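Local coordinates for protein xylanase inhibitor TL-XI (Triticum aestivum, PDB 3G7M) that inhibits xylanases in a noncompetitive manner, as a wheat member of the small thaumatin-like protein family probably involved in plant defence, at residues A[4-9]-A[144-149]; A[18-23]-A[45-50]; A[83-88]-A[109-114]; A[100-105]-A[126-131]; A[115-120]-A[136-141]. The protein carries 4 engineered substitutions. All coordinates share one frame; numbering follows the deposited sequence.

Contact 1 (A[4-9]-A[144-149]); sequences TITNRC and RLQIVF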
# COMPACT_ATOMS: atom_id res chain seq x y z
N THR A 4 -6.72 7.16 1.10
CA THR A 4 -6.06 7.94 0.07
C THR A 4 -4.64 7.45 -0.02
O THR A 4 -3.94 7.40 0.99
CB THR A 4 -6.10 9.48 0.40
OG1 THR A 4 -7.42 9.86 0.83
CG2 THR A 4 -5.70 10.34 -0.83
N ILE A 5 -4.21 7.07 -1.21
CA ILE A 5 -2.80 6.69 -1.45
C ILE A 5 -2.10 7.74 -2.31
O ILE A 5 -2.49 7.98 -3.45
CB ILE A 5 -2.68 5.28 -2.07
CG1 ILE A 5 -3.21 4.22 -1.11
CG2 ILE A 5 -1.24 4.97 -2.48
CD1 ILE A 5 -3.72 2.99 -1.82
N THR A 6 -1.08 8.38 -1.75
CA THR A 6 -0.42 9.52 -2.37
C THR A 6 1.02 9.16 -2.77
O THR A 6 1.76 8.51 -2.01
CB THR A 6 -0.40 10.74 -1.43
OG1 THR A 6 -1.74 11.06 -1.02
CG2 THR A 6 0.22 11.95 -2.11
N ASN A 7 1.40 9.59 -3.97
CA ASN A 7 2.77 9.41 -4.46
C ASN A 7 3.59 10.70 -4.39
O ASN A 7 3.33 11.64 -5.16
CB ASN A 7 2.76 8.85 -5.88
CG ASN A 7 4.13 8.67 -6.44
OD1 ASN A 7 5.09 8.43 -5.70
ND2 ASN A 7 4.25 8.78 -7.77
N ARG A 8 4.54 10.75 -3.42
CA ARG A 8 5.42 11.92 -3.24
C ARG A 8 6.87 11.72 -3.76
O ARG A 8 7.76 12.55 -3.51
CB ARG A 8 5.39 12.46 -1.80
CG ARG A 8 4.23 13.44 -1.58
CD ARG A 8 4.27 14.27 -0.26
NE ARG A 8 3.23 15.33 -0.31
CZ ARG A 8 1.96 15.20 0.13
NH1 ARG A 8 1.55 14.08 0.71
NH2 ARG A 8 1.10 16.23 -0.00
N CYS A 9 7.09 10.64 -4.51
CA CYS A 9 8.35 10.39 -5.20
C CYS A 9 8.48 11.21 -6.50
O CYS A 9 7.48 11.70 -7.05
CB CYS A 9 8.45 8.91 -5.50
SG CYS A 9 7.95 7.91 -4.12
N ARG A 144 -9.87 9.67 8.36
CA ARG A 144 -9.32 9.62 7.02
C ARG A 144 -7.92 9.01 6.99
O ARG A 144 -7.01 9.55 7.59
CB ARG A 144 -9.32 11.05 6.44
CG ARG A 144 -10.67 11.40 5.87
CD ARG A 144 -10.98 12.87 5.92
NE ARG A 144 -12.42 13.06 5.76
CZ ARG A 144 -13.08 14.19 6.04
NH1 ARG A 144 -12.43 15.26 6.51
NH2 ARG A 144 -14.40 14.25 5.87
N LEU A 145 -7.77 7.88 6.29
CA LEU A 145 -6.49 7.18 6.15
C LEU A 145 -5.66 7.67 4.95
O LEU A 145 -6.22 7.88 3.84
CB LEU A 145 -6.72 5.69 5.96
CG LEU A 145 -7.06 4.85 7.20
CD1 LEU A 145 -7.36 3.45 6.77
CD2 LEU A 145 -5.88 4.84 8.17
N GLN A 146 -4.34 7.82 5.18
CA GLN A 146 -3.40 8.23 4.14
C GLN A 146 -2.13 7.38 4.10
O GLN A 146 -1.42 7.23 5.10
CB GLN A 146 -3.06 9.70 4.28
CG GLN A 146 -2.45 10.31 3.02
CD GLN A 146 -2.34 11.83 3.09
OE1 GLN A 146 -2.52 12.44 4.16
NE2 GLN A 146 -2.06 12.45 1.93
N ILE A 147 -1.84 6.82 2.93
CA ILE A 147 -0.57 6.17 2.66
C ILE A 147 0.24 7.08 1.75
O ILE A 147 -0.20 7.46 0.67
CB ILE A 147 -0.78 4.84 1.98
CG1 ILE A 147 -1.95 4.07 2.59
CG2 ILE A 147 0.48 4.04 2.00
CD1 ILE A 147 -1.73 3.56 4.00
N VAL A 148 1.43 7.45 2.18
CA VAL A 148 2.30 8.28 1.35
C VAL A 148 3.53 7.45 0.93
O VAL A 148 4.16 6.73 1.75
CB VAL A 148 2.69 9.65 2.06
CG1 VAL A 148 3.42 10.59 1.12
CG2 VAL A 148 1.47 10.34 2.63
N PHE A 149 3.86 7.55 -0.36
CA PHE A 149 5.16 7.11 -0.86
C PHE A 149 6.11 8.30 -0.94
O PHE A 149 5.73 9.36 -1.44
CB PHE A 149 5.05 6.44 -2.24
CG PHE A 149 4.14 5.23 -2.25
CD1 PHE A 149 4.58 4.02 -1.76
CD2 PHE A 149 2.84 5.31 -2.74
CE1 PHE A 149 3.77 2.95 -1.76
CE2 PHE A 149 2.03 4.21 -2.73
CZ PHE A 149 2.50 3.04 -2.24
O HOH W 1 -7.52 10.20 3.30
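Leu145 O receives Thr4 N at 2.9 Å, and a water that donates to the same carbonyl also bonds Thr4 OG1. Gln146 keeps CG anti to the backbone N (chi1 -163°), and its extended chain meets Thr6 at a slant on the Thr4 face: NE2 donates nearly straight to Thr6 OG1 at 3.3 Å, the hydroxyl in the amide plane. Ile147 turns to the other face, where its CG1 runs beside CG1 of Ile5, 3.9 Å away; its backbone N meets Thr4 O at 2.9 Å and its carbonyl takes Thr6 N. Val148 returns to the Thr6 face and sets CG1 at the edge of the Arg8 guanidinium, in its plane, 4.0 Å from NH1. Phe149 N bonds Thr6 O. Phe149 O accepts Arg8 N, CB packs on Cys9 SG at 3.8 Å, and ring atom CE2 approaches Ile5 CG2. At the end of the strand Asn7 OD1 accepts Cys9 N in an Asx turn, while its ND2 bonds Phe11 O; Cys9 is disulfide-bonded to Cys150. Parallel pairing thus satisfies the main-chain groups facing the partner strand; one face is mostly apolar, with Asn7 the polar exception beside Ile5, Ile147 and Phe149, and the other carries Thr4, Thr6, Gln146 and Val148, which Arg8 reaches from the loop.

Contact 2 (A[18-23]-A[45-50]); sequences ALVLAQ and SQYIWG. Engineered in segment 18-23: Ala22 (natural residue His).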
# COMPACT_ATOMS: atom_id res chain seq x y z
N ALA A 18 -4.54 -5.29 -2.50
CA ALA A 18 -5.15 -6.63 -2.47
C ALA A 18 -5.54 -7.06 -1.04
O ALA A 18 -4.74 -6.93 -0.14
CB ALA A 18 -4.21 -7.68 -3.11
N LEU A 19 -6.77 -7.55 -0.84
CA LEU A 19 -7.20 -8.16 0.43
C LEU A 19 -6.40 -9.42 0.75
O LEU A 19 -5.96 -10.14 -0.15
CB LEU A 19 -8.67 -8.51 0.36
CG LEU A 19 -9.72 -7.38 0.41
CD1 LEU A 19 -9.90 -6.75 -0.94
CD2 LEU A 19 -11.07 -7.92 0.83
N VAL A 20 -6.21 -9.71 2.03
CA VAL A 20 -5.22 -10.72 2.46
C VAL A 20 -5.52 -12.12 1.99
O VAL A 20 -4.59 -12.92 1.78
CB VAL A 20 -4.97 -10.76 3.99
CG1 VAL A 20 -4.34 -9.45 4.48
CG2 VAL A 20 -6.25 -11.08 4.74
N LEU A 21 -6.81 -12.42 1.82
CA LEU A 21 -7.21 -13.80 1.54
C LEU A 21 -7.77 -14.06 0.14
O LEU A 21 -8.25 -15.16 -0.15
CB LEU A 21 -8.16 -14.31 2.62
CG LEU A 21 -7.63 -14.25 4.06
CD1 LEU A 21 -8.68 -14.82 4.97
CD2 LEU A 21 -6.31 -14.98 4.22
N ALA A 22 -7.68 -13.05 -0.73
CA ALA A 22 -8.26 -13.08 -2.08
C ALA A 22 -7.18 -13.33 -3.11
O ALA A 22 -6.03 -12.90 -2.91
CB ALA A 22 -8.98 -11.77 -2.37
N GLN A 23 -7.54 -14.02 -4.19
CA GLN A 23 -6.55 -14.35 -5.24
C GLN A 23 -5.91 -13.11 -5.88
O GLN A 23 -4.71 -13.15 -6.20
CB GLN A 23 -7.13 -15.27 -6.34
CG GLN A 23 -7.40 -16.72 -5.91
CD GLN A 23 -8.44 -17.46 -6.85
OE1 GLN A 23 -9.38 -16.84 -7.38
NE2 GLN A 23 -8.27 -18.80 -7.01
N SER A 45 -9.10 -7.07 5.89
CA SER A 45 -7.79 -6.42 5.82
C SER A 45 -7.24 -6.47 4.39
O SER A 45 -7.57 -7.38 3.61
CB SER A 45 -6.80 -7.00 6.84
OG SER A 45 -6.90 -8.42 6.92
N GLN A 46 -6.41 -5.48 4.06
CA GLN A 46 -5.91 -5.31 2.71
C GLN A 46 -4.42 -5.08 2.77
O GLN A 46 -3.93 -4.45 3.71
CB GLN A 46 -6.57 -4.10 2.06
CG GLN A 46 -8.08 -4.12 2.04
CD GLN A 46 -8.68 -2.73 1.92
OE1 GLN A 46 -8.38 -1.84 2.73
NE2 GLN A 46 -9.56 -2.53 0.92
N TYR A 47 -3.70 -5.61 1.78
CA TYR A 47 -2.28 -5.32 1.61
C TYR A 47 -2.23 -4.15 0.68
O TYR A 47 -3.02 -4.09 -0.29
CB TYR A 47 -1.51 -6.50 0.98
CG TYR A 47 -1.19 -7.64 1.92
CD1 TYR A 47 -0.57 -7.38 3.15
CD2 TYR A 47 -1.48 -8.97 1.57
CE1 TYR A 47 -0.26 -8.41 4.01
CE2 TYR A 47 -1.18 -10.03 2.42
CZ TYR A 47 -0.57 -9.75 3.65
OH TYR A 47 -0.29 -10.82 4.52
N ILE A 48 -1.29 -3.22 0.94
CA ILE A 48 -1.12 -2.05 0.10
C ILE A 48 0.37 -1.91 -0.12
O ILE A 48 1.14 -1.85 0.84
CB ILE A 48 -1.71 -0.77 0.80
CG1 ILE A 48 -3.22 -0.92 0.95
CG2 ILE A 48 -1.34 0.53 0.06
CD1 ILE A 48 -3.85 0.06 1.86
N TRP A 49 0.77 -1.85 -1.38
CA TRP A 49 2.17 -1.62 -1.72
C TRP A 49 2.31 -0.87 -3.03
O TRP A 49 1.41 -0.92 -3.85
CB TRP A 49 2.95 -2.96 -1.81
CG TRP A 49 2.58 -3.80 -2.98
CD1 TRP A 49 3.21 -3.83 -4.18
CD2 TRP A 49 1.52 -4.75 -3.06
NE1 TRP A 49 2.60 -4.74 -5.01
CE2 TRP A 49 1.56 -5.32 -4.35
CE3 TRP A 49 0.53 -5.18 -2.16
CZ2 TRP A 49 0.65 -6.28 -4.78
CZ3 TRP A 49 -0.37 -6.14 -2.58
CH2 TRP A 49 -0.31 -6.67 -3.89
N GLY A 50 3.45 -0.21 -3.22
CA GLY A 50 3.76 0.45 -4.47
C GLY A 50 4.68 -0.35 -5.38
O GLY A 50 5.55 -1.08 -4.91
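Val20 lays CG1 over one face of the Tyr47 ring, a CH-pi contact 3.9 Å from the ring centroid and displaced toward the rim near CE2. The branch gets there by standing anti to its own carbonyl carbon (chi1 -65°); the other branch, CG2, leans on Ser45 OG at 3.5 Å. The valine and the tyrosine cross at about a right angle. Beneath them the backbones pair. Ala18 and Tyr47 form a hydrogen-bonded antiparallel pair, Ala18 N giving to Tyr47 O at 2.9 Å and Tyr47 N to Ala18 O, while Leu19 and Gln46 follow as the non-hydrogen-bonded pair. On the face away from Tyr47 these two side chains lie next to each other, CG to CG 4.0 Å. A further bond, Val20 N to Ser45 O at 3.1 Å with the donor above the carbonyl plane, marks where the chain departs into a type I turn from Leu19 to Ala22, the last an engineered residue. Ala18 CB touches the six-membered edge of the Trp49 indole at CH2, 4.1 Å away, and Trp49 NE1 bonds Gly67 O. Strand 13-19 here leaves its pairing with 44-52 at its C-terminal end, within the six-stranded antiparallel sheet of the thaumatin-like beta sandwich.

Contact 3 (A[83-88]-A[109-114]); sequences PTTMAE and VPMNLK. Engineered in segment 83-88: Thr84 (natural residue Val). Engineered in segment 109-114: Val109 (natural residue Leu), Asn112 (natural residue Asp).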
# COMPACT_ATOMS: atom_id res chain seq x y z
N PRO A 83 12.41 -6.99 -3.84
CA PRO A 83 12.00 -6.43 -2.59
C PRO A 83 10.73 -5.63 -2.77
O PRO A 83 10.43 -5.17 -3.89
CB PRO A 83 13.16 -5.50 -2.26
CG PRO A 83 13.71 -5.06 -3.59
CD PRO A 83 13.27 -6.05 -4.61
N THR A 84 10.00 -5.47 -1.67
CA THR A 84 8.85 -4.58 -1.64
C THR A 84 8.41 -4.21 -0.23
O THR A 84 8.44 -5.05 0.68
CB THR A 84 7.64 -5.16 -2.39
OG1 THR A 84 6.51 -4.29 -2.19
CG2 THR A 84 7.29 -6.60 -1.93
N THR A 85 8.02 -2.96 -0.05
CA THR A 85 7.55 -2.47 1.24
C THR A 85 6.07 -2.81 1.36
O THR A 85 5.31 -2.50 0.44
CB THR A 85 7.72 -0.96 1.34
OG1 THR A 85 9.13 -0.65 1.14
CG2 THR A 85 7.27 -0.47 2.71
N MET A 86 5.68 -3.47 2.46
CA MET A 86 4.31 -3.96 2.68
C MET A 86 3.53 -3.26 3.78
O MET A 86 3.87 -3.38 5.00
CB MET A 86 4.29 -5.45 2.97
CG MET A 86 4.11 -6.28 1.76
SD MET A 86 2.46 -6.09 1.07
CE MET A 86 2.38 -7.66 0.16
N ALA A 87 2.48 -2.55 3.34
CA ALA A 87 1.56 -1.94 4.25
C ALA A 87 0.29 -2.79 4.36
O ALA A 87 -0.22 -3.31 3.35
CB ALA A 87 1.23 -0.59 3.76
N GLU A 88 -0.21 -2.93 5.60
CA GLU A 88 -1.45 -3.69 5.91
C GLU A 88 -2.48 -2.80 6.59
O GLU A 88 -2.18 -2.10 7.55
CB GLU A 88 -1.12 -4.89 6.81
CG GLU A 88 -1.94 -6.14 6.58
CD GLU A 88 -3.11 -6.29 7.53
OE1 GLU A 88 -3.39 -7.42 7.98
OE2 GLU A 88 -3.81 -5.28 7.77
N VAL A 109 10.23 1.12 -1.62
CA VAL A 109 9.75 2.50 -1.60
C VAL A 109 9.50 2.85 -0.11
O VAL A 109 8.87 2.07 0.62
CB VAL A 109 8.49 2.74 -2.58
CG1 VAL A 109 8.08 4.15 -2.58
CG2 VAL A 109 8.76 2.37 -4.05
N PRO A 110 10.02 4.01 0.38
CA PRO A 110 9.70 4.47 1.77
C PRO A 110 8.22 4.81 1.96
O PRO A 110 7.60 5.43 1.08
CB PRO A 110 10.57 5.72 1.94
CG PRO A 110 10.97 6.12 0.51
CD PRO A 110 11.05 4.86 -0.27
N MET A 111 7.65 4.42 3.08
CA MET A 111 6.24 4.67 3.29
C MET A 111 5.93 5.45 4.54
O MET A 111 6.67 5.42 5.51
CB MET A 111 5.48 3.35 3.33
CG MET A 111 5.20 2.73 2.00
SD MET A 111 4.17 1.27 2.25
CE MET A 111 4.25 0.63 0.58
N ASN A 112 4.80 6.15 4.52
CA ASN A 112 4.22 6.75 5.71
C ASN A 112 2.70 6.48 5.77
O ASN A 112 1.95 6.96 4.89
CB ASN A 112 4.47 8.26 5.73
CG ASN A 112 5.55 8.66 6.67
OD1 ASN A 112 5.48 9.72 7.29
ND2 ASN A 112 6.57 7.82 6.78
N LEU A 113 2.26 5.72 6.78
CA LEU A 113 0.83 5.47 6.98
C LEU A 113 0.36 6.40 8.07
O LEU A 113 0.96 6.44 9.17
CB LEU A 113 0.58 4.03 7.40
CG LEU A 113 0.78 2.96 6.30
CD1 LEU A 113 2.28 2.72 5.98
CD2 LEU A 113 0.14 1.65 6.70
N LYS A 114 -0.68 7.17 7.77
CA LYS A 114 -1.26 8.07 8.77
C LYS A 114 -2.79 8.18 8.77
O LYS A 114 -3.45 8.02 7.74
CB LYS A 114 -0.59 9.47 8.74
CG LYS A 114 -0.61 10.17 7.40
CD LYS A 114 0.20 11.46 7.41
CE LYS A 114 1.69 11.15 7.27
NZ LYS A 114 2.46 12.40 7.15
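Thr85 and Met111 reach toward each other tip to tip, the methyl CG2 of the threonine 3.6 Å from the methionine sulfur. Met111 keeps CG anti to its carbonyl carbon (chi1 -79°) and then runs extended through SD to CE, a reach that lays SD also against Ala87 CB at 3.8 Å. Two residues further along the strand, both methyls of Leu113 close on the same alanine, CD2 at 3.9 Å being the nearer. Ala87 is thus flanked by a sulfur and by a branched end, with nothing longer than a methyl of its own to offer. Thr85 adds a polar touch, its OG1 lying 2.8 Å from O of the engineered Val109. The two strands run almost parallel, 7° between their directions, but at 9.0 Å they are too far apart to share main-chain bonds: 86-88 belongs to the six-stranded sheet and 111-114 to the five-stranded one, and the side chains fill the interior of the thaumatin-like beta sandwich between them. An alanine in place of Met111 would probably leave Thr85 CG2 and Ala87 CB facing a gap where CG, SD and CE had been. Farther out, Phe149 and Val100 also press on Met111, and Ile147, Tyr98 and Val100 on Leu113. Ala87 is set by its backbone pairing with Ile48, and Thr85 N by Asn108 OD1. Between Met111 and Leu113 the engineered Asn112 turns its ND2 back to Met111 O, a 2.7 Å bond nearly straight at 173°, while its OD1 accepts from Arg124 NH2.

Contact 4 (A[100-105]-A[126-131]); sequences VTSTLK and AGCDVV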
# COMPACT_ATOMS: atom_id res chain seq x y z
N VAL A 100 2.83 -1.82 8.92
CA VAL A 100 3.72 -1.77 7.78
C VAL A 100 4.94 -2.54 8.16
O VAL A 100 5.29 -2.60 9.34
CB VAL A 100 4.06 -0.27 7.39
CG1 VAL A 100 4.85 0.46 8.50
CG2 VAL A 100 4.78 -0.15 5.99
N THR A 101 5.60 -3.11 7.16
CA THR A 101 6.92 -3.75 7.34
C THR A 101 7.90 -3.44 6.22
O THR A 101 7.51 -3.22 5.09
CB THR A 101 6.78 -5.26 7.46
OG1 THR A 101 8.11 -5.83 7.58
CG2 THR A 101 6.08 -5.85 6.24
N SER A 102 9.18 -3.43 6.54
CA SER A 102 10.21 -3.34 5.50
C SER A 102 11.30 -4.38 5.83
O SER A 102 12.49 -4.19 5.57
CB SER A 102 10.72 -1.92 5.38
OG SER A 102 11.38 -1.55 6.57
N THR A 103 10.88 -5.50 6.40
CA THR A 103 11.81 -6.54 6.73
C THR A 103 11.37 -7.86 6.13
O THR A 103 12.21 -8.69 5.76
CB THR A 103 12.02 -6.63 8.25
OG1 THR A 103 12.07 -5.31 8.78
CG2 THR A 103 13.36 -7.35 8.60
N LEU A 104 10.05 -8.07 6.04
CA LEU A 104 9.51 -9.37 5.66
C LEU A 104 9.77 -9.69 4.20
O LEU A 104 10.17 -10.83 3.87
CB LEU A 104 8.02 -9.45 5.97
CG LEU A 104 7.25 -10.58 5.28
CD1 LEU A 104 7.63 -11.93 5.84
CD2 LEU A 104 5.74 -10.35 5.35
N LYS A 105 9.56 -8.68 3.34
CA LYS A 105 9.66 -8.86 1.89
C LYS A 105 10.67 -7.88 1.32
O LYS A 105 10.76 -7.70 0.09
CB LYS A 105 8.30 -8.64 1.20
CG LYS A 105 7.22 -9.77 1.28
CD LYS A 105 7.47 -10.86 0.26
CE LYS A 105 6.47 -12.00 0.40
NZ LYS A 105 5.15 -11.56 -0.08
N ALA A 126 14.79 0.38 5.12
CA ALA A 126 14.59 -1.02 5.48
C ALA A 126 14.83 -1.23 6.97
O ALA A 126 15.80 -0.71 7.56
CB ALA A 126 15.51 -1.91 4.64
N GLY A 127 13.95 -2.01 7.59
CA GLY A 127 14.07 -2.34 9.01
C GLY A 127 13.35 -1.35 9.91
O GLY A 127 13.79 -1.09 11.02
N CYS A 128 12.25 -0.81 9.43
CA CYS A 128 11.50 0.21 10.14
C CYS A 128 10.71 -0.41 11.27
O CYS A 128 10.50 0.20 12.33
CB CYS A 128 10.57 0.96 9.18
SG CYS A 128 9.25 -0.03 8.44
N ASP A 129 10.26 -1.63 11.03
CA ASP A 129 9.58 -2.46 12.02
C ASP A 129 10.57 -3.31 12.85
O ASP A 129 11.17 -4.27 12.35
CB ASP A 129 8.50 -3.33 11.34
CG ASP A 129 9.04 -4.14 10.14
OD1 ASP A 129 9.58 -3.57 9.18
OD2 ASP A 129 8.88 -5.39 10.15
N VAL A 130 10.77 -2.92 14.11
CA VAL A 130 11.64 -3.66 15.00
C VAL A 130 11.03 -5.03 15.27
O VAL A 130 11.74 -6.04 15.27
CB VAL A 130 11.85 -2.87 16.31
CG1 VAL A 130 12.61 -3.70 17.32
CG2 VAL A 130 12.60 -1.58 16.03
N VAL A 131 9.71 -5.06 15.49
CA VAL A 131 8.97 -6.30 15.71
C VAL A 131 7.52 -6.01 15.35
O VAL A 131 7.05 -4.90 15.56
CB VAL A 131 9.06 -6.78 17.22
CG1 VAL A 131 8.25 -5.87 18.18
CG2 VAL A 131 8.65 -8.26 17.35
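An ST turn at Thr101 meets the Asp129 carboxylate in a loop tied down by the Cys123-Cys128 disulfide. Thr101 OG1, anti to its backbone N (chi1 178°), accepts Thr103 N at 3.0 Å and gives its own proton to Asp129 OD2 at 2.7 Å, approaching from above the carboxylate plane. The other oxygen, OD1, takes two donors from opposite faces of that plane: Ser102 N at 2.7 Å on the syn side, close to straight at 168°, and Thr103 OG1 at 3.1 Å. The CG of Asp129 stands between its backbone N and carbonyl carbon (chi1 52°), on the side of the two threonines. Gln132 NE2, beyond the segment, also bonds OD2. Alongside, Ser102 OG holds the start of the loop by accepting Gly127 N at 2.8 Å and Cys128 N at 3.1 Å, and it bonds Lys125 O as well. Cys128 SG rests beside Ser102 CB. Gly127 has positive backbone angles at which a CB would press on the preceding carbonyl O. An alanine in place of Asp129 would probably leave Ser102 N and the hydroxyls of Thr101 and Thr103 without their acceptor, and the turn freer to move against the loop. With three donors from the turn and a fourth from Gln132 gathered round it, the carboxylate is likely to be held ionised, its negative charge probably stabilised by these neutral N-H and O-H donors.

Contact 5 (A[115-120]-A[136-141]); sequences CSSGDA and KSCSAA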
# COMPACT_ATOMS: atom_id res chain seq x y z
N CYS A 115 -3.35 8.46 9.95
CA CYS A 115 -4.76 8.67 10.12
C CYS A 115 -5.03 10.05 10.70
O CYS A 115 -4.25 10.54 11.53
CB CYS A 115 -5.34 7.61 11.03
SG CYS A 115 -7.10 7.41 10.78
N SER A 116 -6.14 10.65 10.27
CA SER A 116 -6.54 11.97 10.74
C SER A 116 -6.94 11.96 12.22
O SER A 116 -7.02 13.01 12.87
CB SER A 116 -7.68 12.52 9.86
OG SER A 116 -8.81 11.67 9.88
N SER A 117 -7.16 10.75 12.74
CA SER A 117 -7.50 10.52 14.14
C SER A 117 -6.39 9.79 14.90
O SER A 117 -6.36 9.75 16.14
CB SER A 117 -8.81 9.72 14.23
OG SER A 117 -9.83 10.49 13.64
N GLY A 118 -5.46 9.22 14.13
CA GLY A 118 -4.42 8.44 14.74
C GLY A 118 -3.08 9.11 14.63
O GLY A 118 -2.97 10.22 14.11
N ASP A 119 -2.06 8.41 15.12
CA ASP A 119 -0.71 8.89 15.07
C ASP A 119 -0.01 8.35 13.85
O ASP A 119 -0.37 7.31 13.33
CB ASP A 119 0.04 8.45 16.31
CG ASP A 119 -0.51 9.05 17.55
OD1 ASP A 119 -0.89 10.23 17.50
OD2 ASP A 119 -0.56 8.36 18.59
N ALA A 120 1.01 9.07 13.43
CA ALA A 120 1.76 8.73 12.25
C ALA A 120 2.60 7.45 12.46
O ALA A 120 3.19 7.26 13.53
CB ALA A 120 2.64 9.93 11.85
N LYS A 136 -0.49 1.14 14.21
CA LYS A 136 -1.19 2.09 15.05
C LYS A 136 -2.69 1.91 14.81
O LYS A 136 -3.09 1.34 13.78
CB LYS A 136 -0.73 3.52 14.72
CG LYS A 136 0.68 3.87 15.22
CD LYS A 136 0.73 4.08 16.73
CE LYS A 136 2.17 4.33 17.23
NZ LYS A 136 2.14 4.95 18.64
N SER A 137 -3.51 2.40 15.75
CA SER A 137 -4.96 2.30 15.62
C SER A 137 -5.59 3.69 15.40
O SER A 137 -5.09 4.70 15.88
CB SER A 137 -5.58 1.58 16.84
OG SER A 137 -5.13 2.15 18.09
N CYS A 138 -6.69 3.71 14.66
CA CYS A 138 -7.44 4.92 14.35
C CYS A 138 -8.91 4.65 14.56
O CYS A 138 -9.43 3.67 14.03
CB CYS A 138 -7.23 5.29 12.90
SG CYS A 138 -7.82 6.90 12.63
N SER A 139 -9.59 5.53 15.31
CA SER A 139 -10.96 5.23 15.76
C SER A 139 -11.80 6.52 15.75
O SER A 139 -11.96 7.17 16.80
CB SER A 139 -10.93 4.52 17.17
OG SER A 139 -12.22 4.09 17.65
N ALA A 140 -12.30 6.91 14.56
CA ALA A 140 -13.32 8.00 14.57
C ALA A 140 -14.49 7.76 13.60
O ALA A 140 -14.40 6.92 12.67
CB ALA A 140 -12.68 9.39 14.31
N ALA A 141 -15.59 8.50 13.84
CA ALA A 141 -16.78 8.40 12.99
C ALA A 141 -16.49 8.81 11.53
O ALA A 141 -16.98 8.14 10.61
CB ALA A 141 -17.98 9.23 13.59
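Both sulfurs stand anti to their own backbone N, chi1 -158° at Cys115 and -168° at Cys138, which carries SG of each half-cystine out from its backbone and lets them join across the segments. The S-S bond is 2.0 Å long and its torsion is -71°. The disulfide is the main tie here, for the two backbones do not pair. Ser117 comes over the bridge, its CB 3.4 Å from Cys138 SG, and its side chain also touches the methyl of Ala140, so that the turn after Cys115 lies against the chain that follows Ser139. That turn is closed within itself by a weak bond from Gly118 N to Cys115 O, 3.2 Å. Gly118 passes close by Cys138, its CA 4.7 Å from that of Cys138, and a CB added to the glycine would face Ser137 O with little room. At the other end the side chain of Lys136 bends at CD. Its NZ and Asp119 OD2 are 4.3 Å apart, opposite charges near each other but beyond a salt bridge. CB of Lys136 lies 4.1 Å from Asp119 O, a carbonyl that in turn bonds the Tyr98 hydroxyl. Around the bridge, Tyr98 touches both half-cystines and Tyr96 touches Cys138, while Ser143 covers the side of the turn. Strand 135-139, the last of the six-stranded sheet, pairs along its length with 95-101, whereas the 115-120 loop follows strand 111-115 of the other sheet and leads to its outer strand 121-123.

Contact 1, pairing residues near the two ends of the chain, encloses the other four in sequence: contact 2 comes first, then contacts 3 and 4 with alternating segments, and contact 5, which likewise alternates with contact 4. Contact 1 lies in the five-stranded sheet, contact 2 in the six-stranded one, and contact 3 spans the space between them, its centre about 10 Å from that of contact 1 and about 13 Å from that of contact 2. Contact 3 thus joins the two sheets across the thaumatin-like sandwich, while contacts 4 and 5, some 21 Å apart between centres, tie loops to strands 95-101 and 135-139, neighbours in the six-stranded sheet.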